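PDB 3MPR: putative endonuclease/exonuclease/phosphatase family protein from Bacteroides thetaiotaomicron, which is a putative metal-dependent hydrolase of the endonuclease/exonuclease/phosphatase family, probably cleaving phosphodiester bonds in nucleic acids. Local coordinates for the interface of chains A and B. Numbering follows the deposited sequence. Chains: chain A/B, Putative endonuclease/exonuclease/phosphatase family protein.

Contact 1: the interface of chains A and B. Residues chain A 206, 208, 240-242, 244, 286; chain B 37-38, 41-42, 246.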
ATOM      1  N   TYR A 206      -2.102  -1.600 -14.556  1.00  6.60           N
ATOM      2  CA  TYR A 206      -1.859  -0.437 -13.714  1.00  8.39           C
ATOM      3  C   TYR A 206      -0.476  -0.500 -13.044  1.00  9.24           C
ATOM      4  O   TYR A 206      -0.165  -1.452 -12.326  1.00  6.52           O
ATOM      5  CB  TYR A 206      -2.972  -0.262 -12.667  1.00  8.03           C
ATOM      6  CG  TYR A 206      -2.874   1.085 -11.982  1.00  8.99           C
ATOM      7  CD1 TYR A 206      -3.626   2.167 -12.426  1.00  9.56           C
ATOM      8  CD2 TYR A 206      -1.978   1.289 -10.929  1.00  6.28           C
ATOM      9  CE1 TYR A 206      -3.502   3.428 -11.827  1.00 10.38           C
ATOM     10  CE2 TYR A 206      -1.852   2.533 -10.323  1.00  7.06           C
ATOM     11  CZ  TYR A 206      -2.611   3.594 -10.771  1.00  7.96           C
ATOM     12  OH  TYR A 206      -2.470   4.830 -10.185  1.00  9.92           O
ATOM     13  N   TYR A 208       2.256   1.300 -10.490  1.00  4.46           N
ATOM     14  CA  TYR A 208       2.533   2.221  -9.390  1.00  6.81           C
ATOM     15  C   TYR A 208       4.000   2.043  -9.009  1.00  7.36           C
ATOM     16  O   TYR A 208       4.358   1.114  -8.296  1.00  8.69           O
ATOM     17  CB  TYR A 208       1.625   1.896  -8.191  1.00  5.50           C
ATOM     18  CG  TYR A 208       1.786   2.826  -7.009  1.00 11.75           C
ATOM     19  CD1 TYR A 208       1.764   4.199  -7.176  1.00  9.77           C
ATOM     20  CD2 TYR A 208       1.958   2.324  -5.724  1.00 11.55           C
ATOM     21  CE1 TYR A 208       1.916   5.055  -6.102  1.00 11.33           C
ATOM     22  CE2 TYR A 208       2.101   3.174  -4.638  1.00 12.96           C
ATOM     23  CZ  TYR A 208       2.073   4.538  -4.842  1.00 12.76           C
ATOM     24  OH  TYR A 208       2.207   5.388  -3.779  1.00 13.02           O
ATOM     25  N   ARG A 240      -1.986  -5.390 -11.752  1.00 10.29           N
ATOM     26  CA  ARG A 240      -1.377  -4.225 -11.106  1.00 11.03           C
ATOM     27  C   ARG A 240      -0.009  -4.547 -10.535  1.00 10.96           C
ATOM     28  O   ARG A 240       0.227  -5.649 -10.057  1.00  8.08           O
ATOM     29  CB  ARG A 240      -2.315  -3.677 -10.017  1.00  9.48           C
ATOM     30  CG  ARG A 240      -1.898  -2.336  -9.398  1.00 12.96           C
ATOM     31  CD  ARG A 240      -3.116  -1.598  -8.796  1.00 14.86           C
ATOM     32  NE  ARG A 240      -3.725  -2.344  -7.694  1.00 12.57           N
ATOM     33  CZ  ARG A 240      -4.766  -1.927  -6.979  1.00 14.20           C
ATOM     34  NH1 ARG A 240      -5.346  -0.752  -7.246  1.00 10.70           N
ATOM     35  NH2 ARG A 240      -5.239  -2.694  -5.995  1.00 10.60           N
ATOM     36  N   TYR A 241       0.884  -3.568 -10.616  1.00  7.24           N
ATOM     37  CA  TYR A 241       2.240  -3.683 -10.113  1.00  6.79           C
ATOM     38  C   TYR A 241       2.450  -2.489  -9.193  1.00  4.42           C
ATOM     39  O   TYR A 241       2.080  -1.356  -9.530  1.00  6.25           O
ATOM     40  CB  TYR A 241       3.220  -3.638 -11.290  1.00  7.88           C
ATOM     41  CG  TYR A 241       4.692  -3.440 -10.947  1.00 10.22           C
ATOM     42  CD1 TYR A 241       5.186  -2.176 -10.610  1.00 10.33           C
ATOM     43  CD2 TYR A 241       5.593  -4.505 -10.997  1.00  9.66           C
ATOM     44  CE1 TYR A 241       6.525  -1.981 -10.322  1.00  8.42           C
ATOM     45  CE2 TYR A 241       6.953  -4.320 -10.719  1.00  7.79           C
ATOM     46  CZ  TYR A 241       7.410  -3.061 -10.383  1.00  7.77           C
ATOM     47  OH  TYR A 241       8.742  -2.857 -10.092  1.00 11.24           O
ATOM     48  N   GLY A 242       3.028  -2.736  -8.027  1.00  6.62           N
ATOM     49  CA  GLY A 242       3.370  -1.659  -7.119  1.00  9.21           C
ATOM     50  C   GLY A 242       4.702  -1.903  -6.434  1.00  9.09           C
ATOM     51  O   GLY A 242       5.045  -3.031  -6.097  1.00  7.61           O
ATOM     52  N   LEU A 244       6.318  -0.798  -2.950  1.00  7.71           N
ATOM     53  CA  LEU A 244       5.828  -0.244  -1.692  1.00  6.13           C
ATOM     54  C   LEU A 244       6.970   0.456  -0.951  1.00  8.54           C
ATOM     55  O   LEU A 244       7.923  -0.178  -0.501  1.00  9.90           O
ATOM     56  CB  LEU A 244       5.202  -1.357  -0.843  1.00  4.42           C
ATOM     57  CG  LEU A 244       4.222  -2.225  -1.669  1.00  8.67           C
ATOM     58  CD1 LEU A 244       3.597  -3.340  -0.836  1.00  6.74           C
ATOM     59  CD2 LEU A 244       3.134  -1.367  -2.311  1.00 12.74           C
ATOM     60  N   GLU A 286      -0.672  -8.034  -8.541  1.00  8.14           N
ATOM     61  CA  GLU A 286      -1.991  -8.626  -8.439  1.00 10.24           C
ATOM     62  C   GLU A 286      -2.287  -9.293  -9.769  1.00  9.52           C
ATOM     63  O   GLU A 286      -2.187  -8.667 -10.823  1.00  8.72           O
ATOM     64  CB  GLU A 286      -3.042  -7.566  -8.081  1.00  9.91           C
ATOM     65  CG  GLU A 286      -2.877  -7.058  -6.632  1.00 11.88           C
ATOM     66  CD  GLU A 286      -3.315  -5.610  -6.450  1.00 16.13           C
ATOM     67  OE1 GLU A 286      -4.465  -5.385  -6.039  1.00 18.65           O
ATOM     68  OE2 GLU A 286      -2.502  -4.698  -6.707  1.00 15.53           O
TER
ATOM     69  N   GLN B  37      -2.236   8.841  -7.932  1.00  9.04           N
ATOM     70  CA  GLN B  37      -1.809   7.449  -8.011  1.00 11.94           C
ATOM     71  C   GLN B  37      -2.076   6.694  -6.701  1.00 11.61           C
ATOM     72  O   GLN B  37      -2.495   5.541  -6.721  1.00  8.81           O
ATOM     73  CB  GLN B  37      -0.336   7.343  -8.400  1.00  7.44           C
ATOM     74  CG  GLN B  37      -0.059   7.518  -9.896  1.00 11.50           C
ATOM     75  CD  GLN B  37       1.010   6.553 -10.389  1.00 19.43           C
ATOM     76  OE1 GLN B  37       2.201   6.821 -10.273  1.00 17.44           O
ATOM     77  NE2 GLN B  37       0.582   5.406 -10.916  1.00 16.74           N
HETATM   78  N   MSE B  38      -1.856   7.348  -5.565  1.00  8.79           N
HETATM   79  CA  MSE B  38      -2.145   6.714  -4.285  1.00  4.91           C
HETATM   80  C   MSE B  38      -3.617   6.398  -4.124  1.00  7.69           C
HETATM   81  O   MSE B  38      -3.987   5.330  -3.637  1.00  8.82           O
HETATM   82  CB  MSE B  38      -1.684   7.603  -3.122  1.00  4.34           C
HETATM   83  CG  MSE B  38      -0.180   7.652  -2.989  1.00  8.83           C
HETATM   84 SE   MSE B  38       0.292   8.715  -1.428  1.00 27.93          SE
HETATM   85  CE  MSE B  38      -0.216   7.418  -0.054  1.00 15.77           C
ATOM     86  N   TYR B  41      -4.103   3.346  -6.456  1.00  7.93           N
ATOM     87  CA  TYR B  41      -3.389   2.125  -6.054  1.00  8.38           C
ATOM     88  C   TYR B  41      -3.936   1.569  -4.745  1.00 10.23           C
ATOM     89  O   TYR B  41      -4.000   0.343  -4.529  1.00  7.74           O
ATOM     90  CB  TYR B  41      -1.892   2.397  -5.867  1.00  9.02           C
ATOM     91  CG  TYR B  41      -1.142   1.114  -5.596  1.00  6.97           C
ATOM     92  CD1 TYR B  41      -0.895   0.225  -6.620  1.00  9.88           C
ATOM     93  CD2 TYR B  41      -0.743   0.761  -4.307  1.00 10.45           C
ATOM     94  CE1 TYR B  41      -0.226  -0.979  -6.393  1.00  6.92           C
ATOM     95  CE2 TYR B  41      -0.070  -0.447  -4.066  1.00 10.75           C
ATOM     96  CZ  TYR B  41       0.178  -1.310  -5.121  1.00  7.66           C
ATOM     97  OH  TYR B  41       0.827  -2.527  -4.926  1.00 10.71           O
ATOM     98  N   HIS B  42      -4.309   2.478  -3.856  1.00  8.00           N
ATOM     99  CA  HIS B  42      -4.781   2.085  -2.537  1.00  7.33           C
ATOM    100  C   HIS B  42      -6.297   1.911  -2.490  1.00 10.13           C
ATOM    101  O   HIS B  42      -6.858   1.650  -1.438  1.00  8.66           O
ATOM    102  CB  HIS B  42      -4.273   3.071  -1.478  1.00  5.30           C
ATOM    103  CG  HIS B  42      -2.812   2.926  -1.203  1.00 11.22           C
ATOM    104  ND1 HIS B  42      -1.871   3.833  -1.647  1.00 11.39           N
ATOM    105  CD2 HIS B  42      -2.123   1.960  -0.550  1.00 13.62           C
ATOM    106  CE1 HIS B  42      -0.669   3.441  -1.262  1.00  9.89           C
ATOM    107  NE2 HIS B  42      -0.793   2.303  -0.603  1.00 16.97           N
ATOM    108  N   ASP B 246       3.754   6.297   1.992  1.00  8.58           N
ATOM    109  CA  ASP B 246       4.387   6.327   0.672  1.00 10.58           C
ATOM    110  C   ASP B 246       5.085   7.659   0.415  1.00  8.51           C
ATOM    111  O   ASP B 246       4.531   8.712   0.717  1.00 10.81           O
ATOM    112  CB  ASP B 246       3.374   6.137  -0.477  1.00 10.14           C
ATOM    113  CG  ASP B 246       2.473   4.918  -0.313  1.00 12.62           C
ATOM    114  OD1 ASP B 246       2.146   4.550   0.834  1.00 10.59           O
ATOM    115  OD2 ASP B 246       2.037   4.375  -1.360  1.00 11.27           O
TER
HETATM  116  O   HOH W   1       0.105  -4.209  -6.949  1.00 14.21           O
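B:Tyr41 is the apolar centre of this contact, its ring stacked on that of A:Tyr208. The ring centroids lie 4.5 Å apart and the planes are 27° from parallel, so the stack is inclined and offset: CD2 of A:Tyr208 comes over the rim of the B:Tyr41 ring, 3.3 Å from its CG, while the long axes of the two side chains run nearly at right angles. CG of B:Tyr41 is anti to the backbone N (chi1 -174°), which sends the ring out from the helix end into chain A. There its CD1 packs 3.6 Å from CD of A:Arg240, and its outer end meets CA of A:Gly242 and CD2 of A:Leu244.

Direct hydrogen bonds flank the stack. The A:Tyr208 hydroxyl gives a short bond of 2.6 Å to OD2 of B:Asp246, on the anti lone pair, with this carboxylate oxygen at the edge of the tyrosine ring and in its plane. The amide NE2 of B:Gln37 donates to OH of A:Tyr206 at 3.2 Å, the bond being fairly straight (155° at H).

Charged groups form the third set. A:Arg240 grips A:Glu286 side-on, NE to OE2 and NH2 to OE1, each at 2.8 Å, which fixes the rotation of the guanidinium. One guanidinium face is then turned to the backbone O of B:Tyr41, an approach from above that is not a hydrogen bond but is likely to be electrostatically favourable. An alanine in place of A:Arg240 would probably leave A:Glu286 without this charge partner and open a gap beside the B:Tyr41 ring. Water 1 bridges OE2 of A:Glu286 and the B:Tyr41 hydroxyl.

In the family's alpha/beta sandwich, chain A sets strands 206-208 and 237-243 against the C-terminal end of helix 28-41 of chain B, while strand 283-289 supplies A:Glu286 from behind and B:Asp246 comes from a loop.

Contact 2: the interface of chains A and B. Residues chain A 249, 252, 272-274; chain B 219-221.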
ATOM      1  N   ARG A 249      10.075   4.812  11.514  1.00  8.41           N
ATOM      2  CA  ARG A 249      10.921   5.876  12.053  1.00 10.44           C
ATOM      3  C   ARG A 249      11.692   5.359  13.244  1.00 11.31           C
ATOM      4  O   ARG A 249      11.189   4.524  13.994  1.00 10.40           O
ATOM      5  CB  ARG A 249      10.094   7.086  12.494  1.00 11.39           C
ATOM      6  CG  ARG A 249       9.271   7.758  11.382  1.00 10.73           C
ATOM      7  CD  ARG A 249      10.113   8.600  10.405  1.00  9.15           C
ATOM      8  NE  ARG A 249       9.230   9.229   9.421  1.00 11.94           N
ATOM      9  CZ  ARG A 249       8.830   8.643   8.299  1.00 10.27           C
ATOM     10  NH1 ARG A 249       9.275   7.425   7.995  1.00  6.96           N
ATOM     11  NH2 ARG A 249       7.996   9.276   7.474  1.00  7.64           N
ATOM     12  N   ARG A 252      16.896   9.375  16.301  1.00 19.98           N
ATOM     13  CA  ARG A 252      18.248   9.735  15.887  1.00 30.80           C
ATOM     14  C   ARG A 252      19.171   9.770  17.096  1.00 36.21           C
ATOM     15  O   ARG A 252      18.935  10.528  18.037  1.00 31.28           O
ATOM     16  CB  ARG A 252      18.245  11.115  15.228  1.00 31.97           C
ATOM     17  CG  ARG A 252      18.587  11.118  13.758  1.00 38.02           C
ATOM     18  CD  ARG A 252      18.881  12.526  13.264  1.00 38.82           C
ATOM     19  NE  ARG A 252      18.234  12.796  11.981  1.00 44.10           N
ATOM     20  CZ  ARG A 252      18.630  12.289  10.815  1.00 44.06           C
ATOM     21  NH1 ARG A 252      19.674  11.468  10.760  1.00 44.02           N
ATOM     22  NH2 ARG A 252      17.975  12.599   9.702  1.00 41.79           N
ATOM     23  N   TYR A 272      13.984  12.347  14.799  1.00 20.80           N
ATOM     24  CA  TYR A 272      13.755  11.032  14.211  1.00 15.43           C
ATOM     25  C   TYR A 272      14.301  11.000  12.800  1.00 16.88           C
ATOM     26  O   TYR A 272      14.585  12.046  12.224  1.00 15.07           O
ATOM     27  CB  TYR A 272      12.257  10.722  14.158  1.00 14.91           C
ATOM     28  CG  TYR A 272      11.611  10.601  15.512  1.00 16.59           C
ATOM     29  CD1 TYR A 272      11.128  11.725  16.176  1.00 17.74           C
ATOM     30  CD2 TYR A 272      11.473   9.362  16.127  1.00 20.35           C
ATOM     31  CE1 TYR A 272      10.530  11.621  17.416  1.00 17.24           C
ATOM     32  CE2 TYR A 272      10.874   9.246  17.374  1.00 22.38           C
ATOM     33  CZ  TYR A 272      10.409  10.380  18.010  1.00 20.80           C
ATOM     34  OH  TYR A 272       9.810  10.266  19.241  1.00 25.58           O
ATOM     35  N   GLU A 273      14.452   9.794  12.251  1.00 11.74           N
ATOM     36  CA  GLU A 273      14.833   9.642  10.858  1.00 14.25           C
ATOM     37  C   GLU A 273      14.046   8.508  10.216  1.00 10.16           C
ATOM     38  O   GLU A 273      13.654   7.553  10.886  1.00 11.12           O
ATOM     39  CB  GLU A 273      16.331   9.382  10.717  1.00 18.70           C
ATOM     40  CG  GLU A 273      16.812   8.082  11.330  1.00 18.50           C
ATOM     41  CD  GLU A 273      18.341   7.965  11.292  1.00 27.95           C
ATOM     42  OE1 GLU A 273      18.899   7.736  10.194  1.00 29.99           O
ATOM     43  OE2 GLU A 273      18.982   8.118  12.356  1.00 22.09           O
ATOM     44  N   ALA A 274      13.819   8.621   8.918  1.00 10.98           N
ATOM     45  CA  ALA A 274      13.141   7.563   8.189  1.00 10.52           C
ATOM     46  C   ALA A 274      14.055   6.356   8.089  1.00 12.84           C
ATOM     47  O   ALA A 274      15.271   6.502   7.972  1.00 14.36           O
ATOM     48  CB  ALA A 274      12.745   8.041   6.804  1.00 13.04           C
TER
ATOM     49  N   PRO B 219      10.035  14.133   5.529  1.00 13.18           N
ATOM     50  CA  PRO B 219      10.027  12.670   5.361  1.00 13.94           C
ATOM     51  C   PRO B 219      10.619  11.925   6.557  1.00 10.52           C
ATOM     52  O   PRO B 219      10.555  10.696   6.587  1.00 11.40           O
ATOM     53  CB  PRO B 219      10.939  12.435   4.143  1.00 15.43           C
ATOM     54  CG  PRO B 219      11.128  13.768   3.515  1.00 20.74           C
ATOM     55  CD  PRO B 219      10.935  14.800   4.572  1.00 14.11           C
ATOM     56  N   ASN B 220      11.186  12.655   7.511  1.00 11.20           N
ATOM     57  CA  ASN B 220      11.811  12.035   8.690  1.00  9.49           C
ATOM     58  C   ASN B 220      11.021  12.226   9.983  1.00 10.41           C
ATOM     59  O   ASN B 220      11.421  11.724  11.034  1.00 15.15           O
ATOM     60  CB  ASN B 220      13.222  12.598   8.907  1.00 13.91           C
ATOM     61  CG  ASN B 220      14.170  12.255   7.781  1.00 17.68           C
ATOM     62  OD1 ASN B 220      14.641  13.133   7.056  1.00 25.24           O
ATOM     63  ND2 ASN B 220      14.460  10.977   7.630  1.00  9.69           N
ATOM     64  N   SER B 221       9.903  12.939   9.916  1.00 10.24           N
ATOM     65  CA  SER B 221       9.172  13.294  11.128  1.00  8.33           C
ATOM     66  C   SER B 221       8.500  12.085  11.739  1.00  9.32           C
ATOM     67  O   SER B 221       8.190  11.120  11.049  1.00 13.61           O
ATOM     68  CB  SER B 221       8.087  14.325  10.816  1.00 14.63           C
ATOM     69  OG  SER B 221       6.995  13.695  10.153  1.00 16.69           O
TER
HETATM   70  O   HOH W   2       7.276  11.878   8.057  1.00 13.38           O
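A:Arg249 reaches across to the backbone of B:Pro219 and B:Ser221, presenting an edge to one carbonyl and a face to the other. At the edge, NE of A:Arg249 donates to O of B:Ser221 at 2.7 Å; the bond is bent (138° at H), and the donor stands 32° out of the carbonyl plane. Over one face lies O of B:Pro219, near the rim; although it is 3.1 Å from NH2 of A:Arg249, the N-H points away, so this approach is not a hydrogen bond. A bend at chi2 (-75°) turns the arginine chain and brings CD and NE alongside the B:Ser221 carbonyl.

B:Asn220 is directed at strand 272-275 instead. CB of B:Asn220 lies 3.9 Å from CA of A:Glu273, and its backbone O faces CB of A:Tyr272. The amide tip meets the backbone N of A:Ala274, where ND2 of B:Asn220 is modelled at 2.8 Å. Both nitrogens would be donors, so the amide orientation is doubtful; an exchange of its O and N would let the asparagine accept from the strand. The A:Ala274 methyl also packs near the B:Pro219 carbonyl. A:Arg252 is poorly ordered and supports little.

Water 2 sits at the guanidinium edge, in its plane, 2.8 Å from NH2 of A:Arg249 by a nearly straight bond, and also contacts the B:Ser221 hydroxyl, OG, at 2.8 Å.

About 24 Å separates the C-alpha centres of contact 1 and contact 2, and no residue belongs to both. They are connected along the chain: strand 237-243 and A:Leu244 serve contact 1, and strand 248-251 follows shortly after with its arginine in contact 2; B:Asp246 comes from the same stretch of the other copy. Contact 1 sets strands against a helix end, with aromatic packing and flanking hydrogen bonds, whereas contact 2 pairs a strand region with a loop, mostly by polar groups. Two-fold symmetry repeats both with chains exchanged, consistent with a dimer, though the structure alone does not show that this pairing is biological.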